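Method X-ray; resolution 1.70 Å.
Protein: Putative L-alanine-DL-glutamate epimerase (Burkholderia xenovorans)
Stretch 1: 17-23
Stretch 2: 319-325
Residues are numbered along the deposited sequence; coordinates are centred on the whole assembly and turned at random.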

ATOM      1  N   TRP A  17      25.564  41.541  -1.903  1.00 23.46           N
ATOM      2  CA  TRP A  17      24.123  41.504  -1.626  1.00 23.07           C
ATOM      3  C   TRP A  17      23.787  40.523  -0.511  1.00 22.58           C
ATOM      4  O   TRP A  17      22.623  40.278  -0.193  1.00 23.08           O
ATOM      5  CB  TRP A  17      23.372  41.121  -2.904  1.00 23.64           C
ATOM      6  CG  TRP A  17      23.811  39.806  -3.467  1.00 22.42           C
ATOM      7  CD1 TRP A  17      24.913  39.571  -4.228  1.00 22.37           C
ATOM      8  CD2 TRP A  17      23.153  38.547  -3.316  1.00 22.62           C
ATOM      9  NE1 TRP A  17      24.988  38.246  -4.556  1.00 23.81           N
ATOM     10  CE2 TRP A  17      23.926  37.591  -4.002  1.00 23.35           C
ATOM     11  CE3 TRP A  17      21.998  38.132  -2.655  1.00 23.14           C
ATOM     12  CZ2 TRP A  17      23.559  36.251  -4.077  1.00 24.07           C
ATOM     13  CZ3 TRP A  17      21.636  36.802  -2.722  1.00 24.15           C
ATOM     14  CH2 TRP A  17      22.418  35.873  -3.413  1.00 23.76           C
ATOM     15  N   ARG A  18      24.842  39.959   0.081  1.00 21.25           N
ATOM     16  CA  ARG A  18      24.762  39.029   1.160  1.00 19.81           C
ATOM     17  C   ARG A  18      26.137  39.024   1.838  1.00 18.57           C
ATOM     18  O   ARG A  18      27.066  39.674   1.378  1.00 17.72           O
ATOM     19  CB  ARG A  18      24.417  37.626   0.642  1.00 19.60           C
ATOM     20  CG  ARG A  18      25.419  37.129  -0.378  1.00 18.41           C
ATOM     21  CD  ARG A  18      25.087  35.723  -0.874  1.00 18.38           C
ATOM     22  NE  ARG A  18      26.024  35.331  -1.933  1.00 19.01           N
ATOM     23  CZ  ARG A  18      26.043  34.136  -2.517  1.00 19.38           C
ATOM     24  NH1 ARG A  18      25.157  33.194  -2.166  1.00 20.47           N
ATOM     25  NH2 ARG A  18      26.940  33.886  -3.470  1.00 18.84           N
ATOM     26  N   ASN A  19      26.262  38.262   2.914  1.00 18.79           N
ATOM     27  CA  ASN A  19      27.544  38.081   3.560  1.00 18.41           C
ATOM     28  C   ASN A  19      28.021  36.659   3.401  1.00 18.39           C
ATOM     29  O   ASN A  19      27.220  35.744   3.165  1.00 19.42           O
ATOM     30  CB  ASN A  19      27.420  38.379   5.041  1.00 19.16           C
ATOM     31  CG  ASN A  19      27.050  39.824   5.299  1.00 18.04           C
ATOM     32  OD1 ASN A  19      27.575  40.722   4.638  1.00 20.14           O
ATOM     33  ND2 ASN A  19      26.160  40.052   6.257  1.00 21.15           N
ATOM     34  N   TYR A  20      29.319  36.473   3.574  1.00 16.92           N
ATOM     35  CA  TYR A  20      29.869  35.137   3.762  1.00 16.45           C
ATOM     36  C   TYR A  20      30.129  34.935   5.232  1.00 16.27           C
ATOM     37  O   TYR A  20      30.453  35.879   5.928  1.00 17.29           O
ATOM     38  CB  TYR A  20      31.198  34.980   3.065  1.00 16.06           C
ATOM     39  CG  TYR A  20      31.194  34.982   1.562  1.00 15.50           C
ATOM     40  CD1 TYR A  20      30.072  34.616   0.807  1.00 15.22           C
ATOM     41  CD2 TYR A  20      32.368  35.263   0.878  1.00 17.41           C
ATOM     42  CE1 TYR A  20      30.118  34.600  -0.561  1.00 14.76           C
ATOM     43  CE2 TYR A  20      32.409  35.233  -0.488  1.00 17.67           C
ATOM     44  CZ  TYR A  20      31.288  34.897  -1.200  1.00 16.16           C
ATOM     45  OH  TYR A  20      31.370  34.859  -2.576  1.00 16.83           O
ATOM     46  N   HIS A  21      30.019  33.695   5.696  1.00 15.56           N
ATOM     47  CA  HIS A  21      30.356  33.346   7.057  1.00 14.95           C
ATOM     48  C   HIS A  21      31.318  32.166   7.102  1.00 14.78           C
ATOM     49  O   HIS A  21      31.279  31.302   6.238  1.00 14.11           O
ATOM     50  CB  HIS A  21      29.100  32.951   7.845  1.00 15.50           C
ATOM     51  CG  HIS A  21      28.047  34.011   7.887  1.00 16.73           C
ATOM     52  ND1 HIS A  21      27.811  34.765   9.018  1.00 20.88           N
ATOM     53  CD2 HIS A  21      27.133  34.407   6.969  1.00 22.19           C
ATOM     54  CE1 HIS A  21      26.808  35.596   8.788  1.00 21.51           C
ATOM     55  NE2 HIS A  21      26.381  35.405   7.554  1.00 21.63           N
ATOM     56  N   PHE A  22      32.135  32.120   8.147  1.00 14.15           N
ATOM     57  CA  PHE A  22      33.160  31.090   8.286  1.00 13.84           C
ATOM     58  C   PHE A  22      33.248  30.607   9.700  1.00 14.71           C
ATOM     59  O   PHE A  22      33.009  31.390  10.629  1.00 14.41           O
ATOM     60  CB  PHE A  22      34.545  31.630   7.858  1.00 14.60           C
ATOM     61  CG  PHE A  22      34.550  32.257   6.521  1.00 14.20           C
ATOM     62  CD1 PHE A  22      34.649  31.483   5.384  1.00 15.45           C
ATOM     63  CD2 PHE A  22      34.415  33.627   6.371  1.00 14.44           C
ATOM     64  CE1 PHE A  22      34.610  32.075   4.122  1.00 14.91           C
ATOM     65  CE2 PHE A  22      34.392  34.215   5.115  1.00 15.42           C
ATOM     66  CZ  PHE A  22      34.473  33.445   4.002  1.00 15.06           C
ATOM     67  N   VAL A  23      33.554  29.318   9.844  1.00 13.34           N
ATOM     68  CA  VAL A  23      33.986  28.715  11.120  1.00 13.66           C
ATOM     69  C   VAL A  23      35.502  28.523  11.060  1.00 13.56           C
ATOM     70  O   VAL A  23      36.040  28.040  10.067  1.00 14.73           O
ATOM     71  CB  VAL A  23      33.323  27.359  11.404  1.00 13.72           C
ATOM     72  CG1 VAL A  23      33.868  26.726  12.705  1.00 14.78           C
ATOM     73  CG2 VAL A  23      31.803  27.537  11.494  1.00 14.55           C
ATOM     74  N   ASN A 319      25.880  24.416  -4.475  1.00 14.32           N
ATOM     75  CA  ASN A 319      27.104  25.189  -4.356  1.00 13.95           C
ATOM     76  C   ASN A 319      26.948  26.531  -5.024  1.00 14.94           C
ATOM     77  O   ASN A 319      27.061  26.620  -6.240  1.00 14.30           O
ATOM     78  CB  ASN A 319      28.249  24.413  -5.006  1.00 14.31           C
ATOM     79  CG  ASN A 319      29.578  25.097  -4.837  1.00 14.67           C
ATOM     80  OD1 ASN A 319      29.958  25.436  -3.728  1.00 16.51           O
ATOM     81  ND2 ASN A 319      30.280  25.324  -5.941  1.00 13.33           N
ATOM     82  N   PHE A 320      26.686  27.563  -4.229  1.00 15.38           N
ATOM     83  CA  PHE A 320      26.423  28.899  -4.768  1.00 15.81           C
ATOM     84  C   PHE A 320      26.910  30.012  -3.826  1.00 15.65           C
ATOM     85  O   PHE A 320      26.339  31.102  -3.747  1.00 15.72           O
ATOM     86  CB  PHE A 320      24.943  29.040  -5.166  1.00 16.35           C
ATOM     87  CG  PHE A 320      23.998  29.235  -4.023  1.00 17.36           C
ATOM     88  CD1 PHE A 320      23.319  30.455  -3.866  1.00 19.80           C
ATOM     89  CD2 PHE A 320      23.772  28.229  -3.098  1.00 19.23           C
ATOM     90  CE1 PHE A 320      22.431  30.630  -2.804  1.00 21.26           C
ATOM     91  CE2 PHE A 320      22.897  28.424  -2.039  1.00 21.30           C
ATOM     92  CZ  PHE A 320      22.246  29.610  -1.890  1.00 21.63           C
ATOM     93  N   TYR A 321      28.008  29.724  -3.139  1.00 15.83           N
ATOM     94  CA  TYR A 321      28.542  30.599  -2.121  1.00 16.28           C
ATOM     95  C   TYR A 321      29.964  31.001  -2.548  1.00 16.19           C
ATOM     96  O   TYR A 321      30.236  31.193  -3.742  1.00 15.77           O
ATOM     97  CB  TYR A 321      28.559  29.839  -0.796  1.00 17.27           C
ATOM     98  CG  TYR A 321      27.303  29.029  -0.457  1.00 20.54           C
ATOM     99  CD1 TYR A 321      26.212  29.645   0.151  1.00 22.82           C
ATOM    100  CD2 TYR A 321      27.243  27.634  -0.700  1.00 22.73           C
ATOM    101  CE1 TYR A 321      25.041  28.900   0.518  1.00 23.41           C
ATOM    102  CE2 TYR A 321      26.079  26.864  -0.364  1.00 23.12           C
ATOM    103  CZ  TYR A 321      24.989  27.517   0.257  1.00 24.88           C
ATOM    104  OH  TYR A 321      23.844  26.814   0.633  1.00 22.37           O
ATOM    105  N   GLY A 322      30.885  31.103  -1.592  1.00 16.29           N
ATOM    106  CA  GLY A 322      32.250  31.522  -1.890  1.00 15.49           C
ATOM    107  C   GLY A 322      33.168  30.387  -2.304  1.00 15.56           C
ATOM    108  O   GLY A 322      32.759  29.220  -2.403  1.00 14.63           O
ATOM    109  N   HIS A 323      34.437  30.722  -2.534  1.00 14.74           N
ATOM    110  CA  HIS A 323      35.398  29.708  -3.000  1.00 15.15           C
ATOM    111  C   HIS A 323      35.571  28.566  -2.029  1.00 13.56           C
ATOM    112  O   HIS A 323      35.809  27.449  -2.449  1.00 13.90           O
ATOM    113  CB  HIS A 323      36.792  30.300  -3.263  1.00 15.46           C
ATOM    114  CG  HIS A 323      36.887  31.123  -4.504  1.00 16.80           C
ATOM    115  ND1 HIS A 323      35.991  31.027  -5.550  1.00 16.80           N
ATOM    116  CD2 HIS A 323      37.799  32.060  -4.872  1.00 19.49           C
ATOM    117  CE1 HIS A 323      36.355  31.855  -6.511  1.00 17.36           C
ATOM    118  NE2 HIS A 323      37.448  32.495  -6.123  1.00 17.35           N
ATOM    119  N   LEU A 324      35.521  28.820  -0.726  1.00 13.33           N
ATOM    120  CA  LEU A 324      35.700  27.713   0.220  1.00 13.07           C
ATOM    121  C   LEU A 324      34.564  26.684   0.088  1.00 13.36           C
ATOM    122  O   LEU A 324      34.817  25.475   0.115  1.00 14.15           O
ATOM    123  CB  LEU A 324      35.869  28.204   1.648  1.00 13.60           C
ATOM    124  CG  LEU A 324      35.998  27.135   2.730  1.00 13.14           C
ATOM    125  CD1 LEU A 324      37.074  26.107   2.385  1.00 14.58           C
ATOM    126  CD2 LEU A 324      36.298  27.770   4.086  1.00 14.45           C
ATOM    127  N   CYS A 325      33.334  27.144  -0.077  1.00 13.73           N
ATOM    128  CA  CYS A 325      32.228  26.209  -0.337  1.00 13.76           C
ATOM    129  C   CYS A 325      32.477  25.393  -1.592  1.00 13.72           C
ATOM    130  O   CYS A 325      32.169  24.200  -1.624  1.00 13.57           O
ATOM    131  CB  CYS A 325      30.896  26.923  -0.442  1.00 13.80           C
ATOM    132  SG  CYS A 325      30.303  27.534   1.157  1.00 17.28           S
TER
HETATM  133  O   HOH W   1      28.589  32.341  -5.662  1.00 17.84           O

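A single backbone carbonyl accepts from both terminal nitrogens of an arginine. The guanidinium of Arg-18 donates two hydrogen bonds to Phe-320 O, from NH1 at 2.9 Å and from NH2 at 2.9 Å. The oxygen lies at the edge of the guanidinium, near its plane, where the N-H groups point. Because one acceptor sits between two donors, neither bond is straight; the N-H...O angles are 142° and 143°. Arg-18 reaches this far because its side chain is extended, with chi2, chi3 and chi4 all near 180°. Its CA-to-CB bond points toward the other stretch.

Water 1 adds a second link. It donates to Tyr-321 O at 2.8 Å and accepts a weak hydrogen bond from Arg-18 NH2 at 3.1 Å. The same guanidinium also touches the Phe-320 ring, with Arg-18 NH1 3.7 Å from Phe-320 CD1.

The backbones run in roughly the same direction, 31° apart. Residues 19-23 form a strand. In the second stretch, a loop leads into a helix that starts at His-323, with Gly-322 at the N-cap position. The chains stay well separated: the CA atoms of Tyr-20 and Gly-322 are 7.1 Å apart, and those of Phe-22 and Leu-324 are 9.1 Å apart. Side chains of the first stretch bridge the gap, and at Phe-320 and Gly-322 they meet backbone atoms.

Tyr-20 packs against Gly-322, with Tyr-20 OH 3.5 Å from Gly-322 CA. The fit depends on the glycine. A CB there would point toward the strand and lie 3.0 Å from Tyr-20 CE2, which is tight. The Tyr-20 hydroxyl is hydrogen-bonded elsewhere in the structure.

Further along, the contact is apolar. Phe-22 CD1 lies 4.3 Å from Leu-324 CD2, and the methyl sits at the edge of the ring. Asn-19 and His-21 are out of reach of the second stretch. Together the two stretches bury 258 Å².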